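Putative oxygenase (Streptomyces viridochromogenes Tue57, PDB 4XAA) probably acts as an iron- and 2-oxoglutarate-dependent oxygenase of the phytanoyl-CoA dioxygenase family, connected with oxidative cyclization in orthosomycin biosynthesis. Local coordinates at residues Gly102-Lys114 / Trp206-Ala218. Numbering follows the deposited sequence.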
loop_
_atom_site.group_PDB
_atom_site.type_symbol
_atom_site.label_atom_id
_atom_site.label_comp_id
_atom_site.label_asym_id
_atom_site.label_seq_id
_atom_site.Cartn_x
_atom_site.Cartn_y
_atom_site.Cartn_z
ATOM N N GLY A 102 4.758 -19.270 -1.794
ATOM C CA GLY A 102 4.745 -20.148 -0.633
ATOM C C GLY A 102 3.680 -19.659 0.313
ATOM O O GLY A 102 3.038 -18.657 0.039
ATOM N N PRO A 103 3.490 -20.351 1.441
ATOM C CA PRO A 103 2.457 -19.934 2.390
ATOM C C PRO A 103 2.810 -18.618 3.091
ATOM O O PRO A 103 3.971 -18.325 3.353
ATOM C CB PRO A 103 2.421 -21.092 3.378
ATOM C CG PRO A 103 3.837 -21.579 3.385
ATOM C CD PRO A 103 4.261 -21.501 1.936
ATOM N N VAL A 104 1.791 -17.824 3.388
ATOM C CA VAL A 104 1.981 -16.538 4.026
ATOM C C VAL A 104 0.938 -16.323 5.113
ATOM O O VAL A 104 -0.129 -16.937 5.096
ATOM C CB VAL A 104 1.904 -15.364 3.009
ATOM C CG1 VAL A 104 3.066 -15.420 2.022
ATOM C CG2 VAL A 104 0.577 -15.367 2.270
ATOM N N VAL A 105 1.272 -15.456 6.061
ATOM C CA VAL A 105 0.342 -15.023 7.088
ATOM C C VAL A 105 0.374 -13.496 7.143
ATOM O O VAL A 105 1.439 -12.898 7.018
ATOM C CB VAL A 105 0.694 -15.643 8.465
ATOM C CG1 VAL A 105 -0.118 -15.011 9.558
ATOM C CG2 VAL A 105 0.450 -17.151 8.451
ATOM N N PRO A 106 -0.799 -12.856 7.286
ATOM C CA PRO A 106 -0.823 -11.391 7.383
ATOM C C PRO A 106 -0.109 -10.908 8.649
ATOM O O PRO A 106 -0.261 -11.536 9.690
ATOM C CB PRO A 106 -2.318 -11.070 7.437
ATOM C CG PRO A 106 -2.943 -12.320 8.012
ATOM C CD PRO A 106 -2.151 -13.437 7.402
ATOM N N THR A 107 0.652 -9.821 8.568
ATOM C CA THR A 107 1.406 -9.376 9.725
ATOM C C THR A 107 1.096 -7.937 10.122
ATOM O O THR A 107 1.545 -7.472 11.164
ATOM C CB THR A 107 2.916 -9.520 9.483
ATOM O OG1 THR A 107 3.259 -8.896 8.244
ATOM C CG2 THR A 107 3.306 -10.994 9.411
ATOM N N ALA A 108 0.318 -7.245 9.301
ATOM C CA ALA A 108 0.019 -5.831 9.526
ATOM C C ALA A 108 -1.018 -5.332 8.534
ATOM O O ALA A 108 -1.026 -5.711 7.366
ATOM C CB ALA A 108 1.294 -4.974 9.428
ATOM N N TYR A 109 -1.878 -4.455 9.017
ATOM C CA TYR A 109 -2.967 -3.918 8.233
ATOM C C TYR A 109 -2.975 -2.420 8.409
ATOM O O TYR A 109 -2.979 -1.933 9.537
ATOM C CB TYR A 109 -4.317 -4.483 8.689
ATOM C CG TYR A 109 -4.434 -5.992 8.762
ATOM C CD1 TYR A 109 -3.839 -6.705 9.792
ATOM C CD2 TYR A 109 -5.189 -6.694 7.831
ATOM C CE1 TYR A 109 -3.956 -8.079 9.880
ATOM C CE2 TYR A 109 -5.324 -8.075 7.912
ATOM C CZ TYR A 109 -4.708 -8.766 8.940
ATOM O OH TYR A 109 -4.833 -10.136 9.042
ATOM N N ALA A 110 -3.020 -1.679 7.315
ATOM C CA ALA A 110 -3.069 -0.235 7.436
ATOM C C ALA A 110 -3.910 0.392 6.351
ATOM O O ALA A 110 -4.001 -0.114 5.230
ATOM C CB ALA A 110 -1.636 0.367 7.418
ATOM N N LEU A 111 -4.526 1.509 6.697
ATOM C CA LEU A 111 -5.108 2.383 5.700
ATOM C C LEU A 111 -4.181 3.583 5.513
ATOM O O LEU A 111 -3.958 4.361 6.444
ATOM C CB LEU A 111 -6.505 2.827 6.124
ATOM C CG LEU A 111 -7.316 3.762 5.230
ATOM C CD1 LEU A 111 -7.755 3.097 3.932
ATOM C CD2 LEU A 111 -8.518 4.294 5.988
ATOM N N VAL A 112 -3.612 3.709 4.317
ATOM C CA VAL A 112 -2.850 4.895 3.981
ATOM C C VAL A 112 -3.678 5.769 3.035
ATOM O O VAL A 112 -4.541 5.279 2.280
ATOM C CB VAL A 112 -1.492 4.540 3.373
ATOM C CG1 VAL A 112 -0.914 3.336 4.104
ATOM C CG2 VAL A 112 -1.627 4.244 1.905
ATOM N N LEU A 113 -3.422 7.073 3.123
ATOM C CA LEU A 113 -4.346 8.091 2.640
ATOM C C LEU A 113 -3.647 9.288 2.083
ATOM O O LEU A 113 -2.701 9.794 2.698
ATOM C CB LEU A 113 -5.240 8.604 3.770
ATOM C CG LEU A 113 -5.835 7.586 4.711
ATOM C CD1 LEU A 113 -6.321 8.285 5.919
ATOM C CD2 LEU A 113 -6.968 6.941 3.962
ATOM N N LYS A 114 -4.156 9.764 0.951
ATOM C CA LYS A 114 -3.833 11.086 0.445
ATOM C C LYS A 114 -5.084 11.948 0.495
ATOM O O LYS A 114 -5.977 11.757 -0.323
ATOM C CB LYS A 114 -3.308 11.014 -0.986
ATOM C CG LYS A 114 -2.133 10.077 -1.197
ATOM C CD LYS A 114 -0.855 10.584 -0.526
ATOM C CE LYS A 114 0.294 9.604 -0.775
ATOM N NZ LYS A 114 1.620 10.254 -0.645
ATOM N N TRP A 206 -9.159 12.075 -3.374
ATOM C CA TRP A 206 -8.555 11.175 -2.397
ATOM C C TRP A 206 -7.720 10.121 -3.091
ATOM O O TRP A 206 -8.017 9.721 -4.210
ATOM C CB TRP A 206 -9.618 10.478 -1.541
ATOM C CG TRP A 206 -10.395 11.418 -0.716
ATOM C CD1 TRP A 206 -11.484 12.136 -1.106
ATOM C CD2 TRP A 206 -10.134 11.779 0.641
ATOM N NE1 TRP A 206 -11.923 12.920 -0.070
ATOM C CE2 TRP A 206 -11.106 12.726 1.013
ATOM C CE3 TRP A 206 -9.170 11.396 1.578
ATOM C CZ2 TRP A 206 -11.147 13.293 2.280
ATOM C CZ3 TRP A 206 -9.215 11.960 2.838
ATOM C CH2 TRP A 206 -10.198 12.894 3.180
ATOM N N ARG A 207 -6.656 9.687 -2.436
ATOM C CA ARG A 207 -6.114 8.384 -2.749
ATOM C C ARG A 207 -6.189 7.556 -1.462
ATOM O O ARG A 207 -5.546 7.879 -0.469
ATOM C CB ARG A 207 -4.684 8.453 -3.287
ATOM C CG ARG A 207 -4.175 7.056 -3.679
ATOM C CD ARG A 207 -2.672 6.969 -3.882
ATOM N NE ARG A 207 -2.242 5.574 -4.011
ATOM C CZ ARG A 207 -1.199 5.042 -3.372
ATOM N NH1 ARG A 207 -0.464 5.793 -2.560
ATOM N NH2 ARG A 207 -0.882 3.761 -3.551
ATOM N N ARG A 208 -7.006 6.507 -1.483
ATOM C CA ARG A 208 -7.170 5.649 -0.332
ATOM C C ARG A 208 -6.730 4.242 -0.680
ATOM O O ARG A 208 -7.131 3.694 -1.698
ATOM C CB ARG A 208 -8.619 5.637 0.143
ATOM C CG ARG A 208 -9.271 7.006 0.272
ATOM C CD ARG A 208 -10.692 6.825 0.747
ATOM N NE ARG A 208 -11.593 7.927 0.429
ATOM C CZ ARG A 208 -12.139 8.128 -0.764
ATOM N NH1 ARG A 208 -11.838 7.329 -1.772
ATOM N NH2 ARG A 208 -12.971 9.143 -0.951
ATOM N N THR A 209 -5.916 3.656 0.187
ATOM C CA THR A 209 -5.330 2.354 -0.056
ATOM C C THR A 209 -5.356 1.543 1.231
ATOM O O THR A 209 -5.090 2.074 2.303
ATOM C CB THR A 209 -3.876 2.499 -0.576
ATOM O OG1 THR A 209 -3.891 3.200 -1.822
ATOM C CG2 THR A 209 -3.217 1.157 -0.787
ATOM N N ILE A 210 -5.705 0.268 1.130
ATOM C CA ILE A 210 -5.531 -0.660 2.241
ATOM C C ILE A 210 -4.272 -1.483 1.999
ATOM O O ILE A 210 -4.215 -2.261 1.057
ATOM C CB ILE A 210 -6.762 -1.600 2.416
ATOM C CG1 ILE A 210 -7.977 -0.799 2.875
ATOM C CG2 ILE A 210 -6.480 -2.706 3.413
ATOM C CD1 ILE A 210 -9.249 -1.592 2.869
ATOM N N VAL A 211 -3.260 -1.288 2.838
ATOM C CA VAL A 211 -2.015 -2.056 2.759
ATOM C C VAL A 211 -1.980 -3.161 3.824
ATOM O O VAL A 211 -2.095 -2.898 5.039
ATOM C CB VAL A 211 -0.763 -1.156 2.942
ATOM C CG1 VAL A 211 0.517 -1.934 2.660
ATOM C CG2 VAL A 211 -0.844 0.053 2.052
ATOM N N ILE A 212 -1.822 -4.394 3.360
ATOM C CA ILE A 212 -1.731 -5.545 4.237
ATOM C C ILE A 212 -0.391 -6.212 3.978
ATOM O O ILE A 212 0.003 -6.431 2.838
ATOM C CB ILE A 212 -2.924 -6.541 4.015
ATOM C CG1 ILE A 212 -4.265 -5.837 4.226
ATOM C CG2 ILE A 212 -2.847 -7.740 4.943
ATOM C CD1 ILE A 212 -5.468 -6.785 4.205
ATOM N N GLU A 213 0.345 -6.507 5.033
ATOM C CA GLU A 213 1.618 -7.175 4.832
ATOM C C GLU A 213 1.480 -8.673 5.051
ATOM O O GLU A 213 0.929 -9.097 6.058
ATOM C CB GLU A 213 2.673 -6.597 5.760
ATOM C CG GLU A 213 4.022 -7.260 5.631
ATOM C CD GLU A 213 5.068 -6.583 6.491
ATOM O OE1 GLU A 213 5.365 -5.392 6.237
ATOM O OE2 GLU A 213 5.584 -7.233 7.423
ATOM N N TYR A 214 1.963 -9.463 4.095
ATOM C CA TYR A 214 1.933 -10.915 4.206
ATOM C C TYR A 214 3.336 -11.465 4.219
ATOM O O TYR A 214 4.189 -11.018 3.445
ATOM C CB TYR A 214 1.146 -11.564 3.056
ATOM C CG TYR A 214 -0.305 -11.163 3.007
ATOM C CD1 TYR A 214 -1.298 -11.949 3.610
ATOM C CD2 TYR A 214 -0.688 -9.996 2.365
ATOM C CE1 TYR A 214 -2.629 -11.565 3.556
ATOM C CE2 TYR A 214 -1.999 -9.607 2.312
ATOM C CZ TYR A 214 -2.962 -10.388 2.903
ATOM O OH TYR A 214 -4.258 -9.960 2.834
ATOM N N ALA A 215 3.560 -12.469 5.065
ATOM C CA ALA A 215 4.911 -12.955 5.295
ATOM C C ALA A 215 5.018 -14.462 5.329
ATOM O O ALA A 215 4.148 -15.137 5.858
ATOM C CB ALA A 215 5.454 -12.376 6.608
ATOM N N ASP A 216 6.100 -14.974 4.752
ATOM C CA ASP A 216 6.565 -16.312 5.049
ATOM C C ASP A 216 6.573 -16.442 6.567
ATOM O O ASP A 216 7.245 -15.662 7.230
ATOM C CB ASP A 216 7.964 -16.538 4.468
ATOM C CG ASP A 216 8.493 -17.951 4.709
ATOM O OD1 ASP A 216 7.968 -18.680 5.573
ATOM O OD2 ASP A 216 9.454 -18.342 4.026
ATOM N N PRO A 217 5.830 -17.418 7.113
ATOM C CA PRO A 217 5.713 -17.602 8.572
ATOM C C PRO A 217 7.055 -17.878 9.253
ATOM O O PRO A 217 7.182 -17.601 10.427
ATOM C CB PRO A 217 4.762 -18.809 8.711
ATOM C CG PRO A 217 4.044 -18.875 7.415
ATOM C CD PRO A 217 5.001 -18.383 6.369
ATOM N N ALA A 218 8.043 -18.381 8.518
ATOM C CA ALA A 218 9.377 -18.602 9.084
ATOM C C ALA A 218 10.199 -17.313 9.166
ATOM O O ALA A 218 11.278 -17.301 9.744
ATOM C CB ALA A 218 10.124 -19.642 8.274
#
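T107 OG1 donates to E213 OE2 at 3.0 Å, reaching the anti side of the carboxylate 34° out of its plane. E213 gets there with an extended chain, CG anti to the backbone N (chi1 179°), and the same OE2 also pairs with R128. T107 and A108 together face E213 in a classic beta bulge of antiparallel strands 105-114 and 207-215: T107 N bonds to E213 O, and E213 N to A108 O. Paired N-H...O bonds continue at A110/V211, V112/T209 and K114/R207. On the face with Y109, I212 CD1 meets the ring obliquely at CD2 (3.6 Å), P106 CB touches Y214 CE1 (3.9 Å), and helix 90-100 covers Y214 and V104. This face is largely apolar, R208 with D144 excepted. On the other, V112 and T209 lie side by side (CG2 to CB 3.8 Å). K114 and R207 run alongside each other through CG and CB (3.7 Å), K114 bending at chi2 (-69°). The side chain of V211 is about 7 Å from the nickel held by H125, D127 and H196. The ladder thus joins central strands of the double-stranded beta helix; K114 NZ and R207 NH1, like charges 5.3 Å apart, do not touch, and bonds of NZ to S198, G199 and A120 probably ease their proximity.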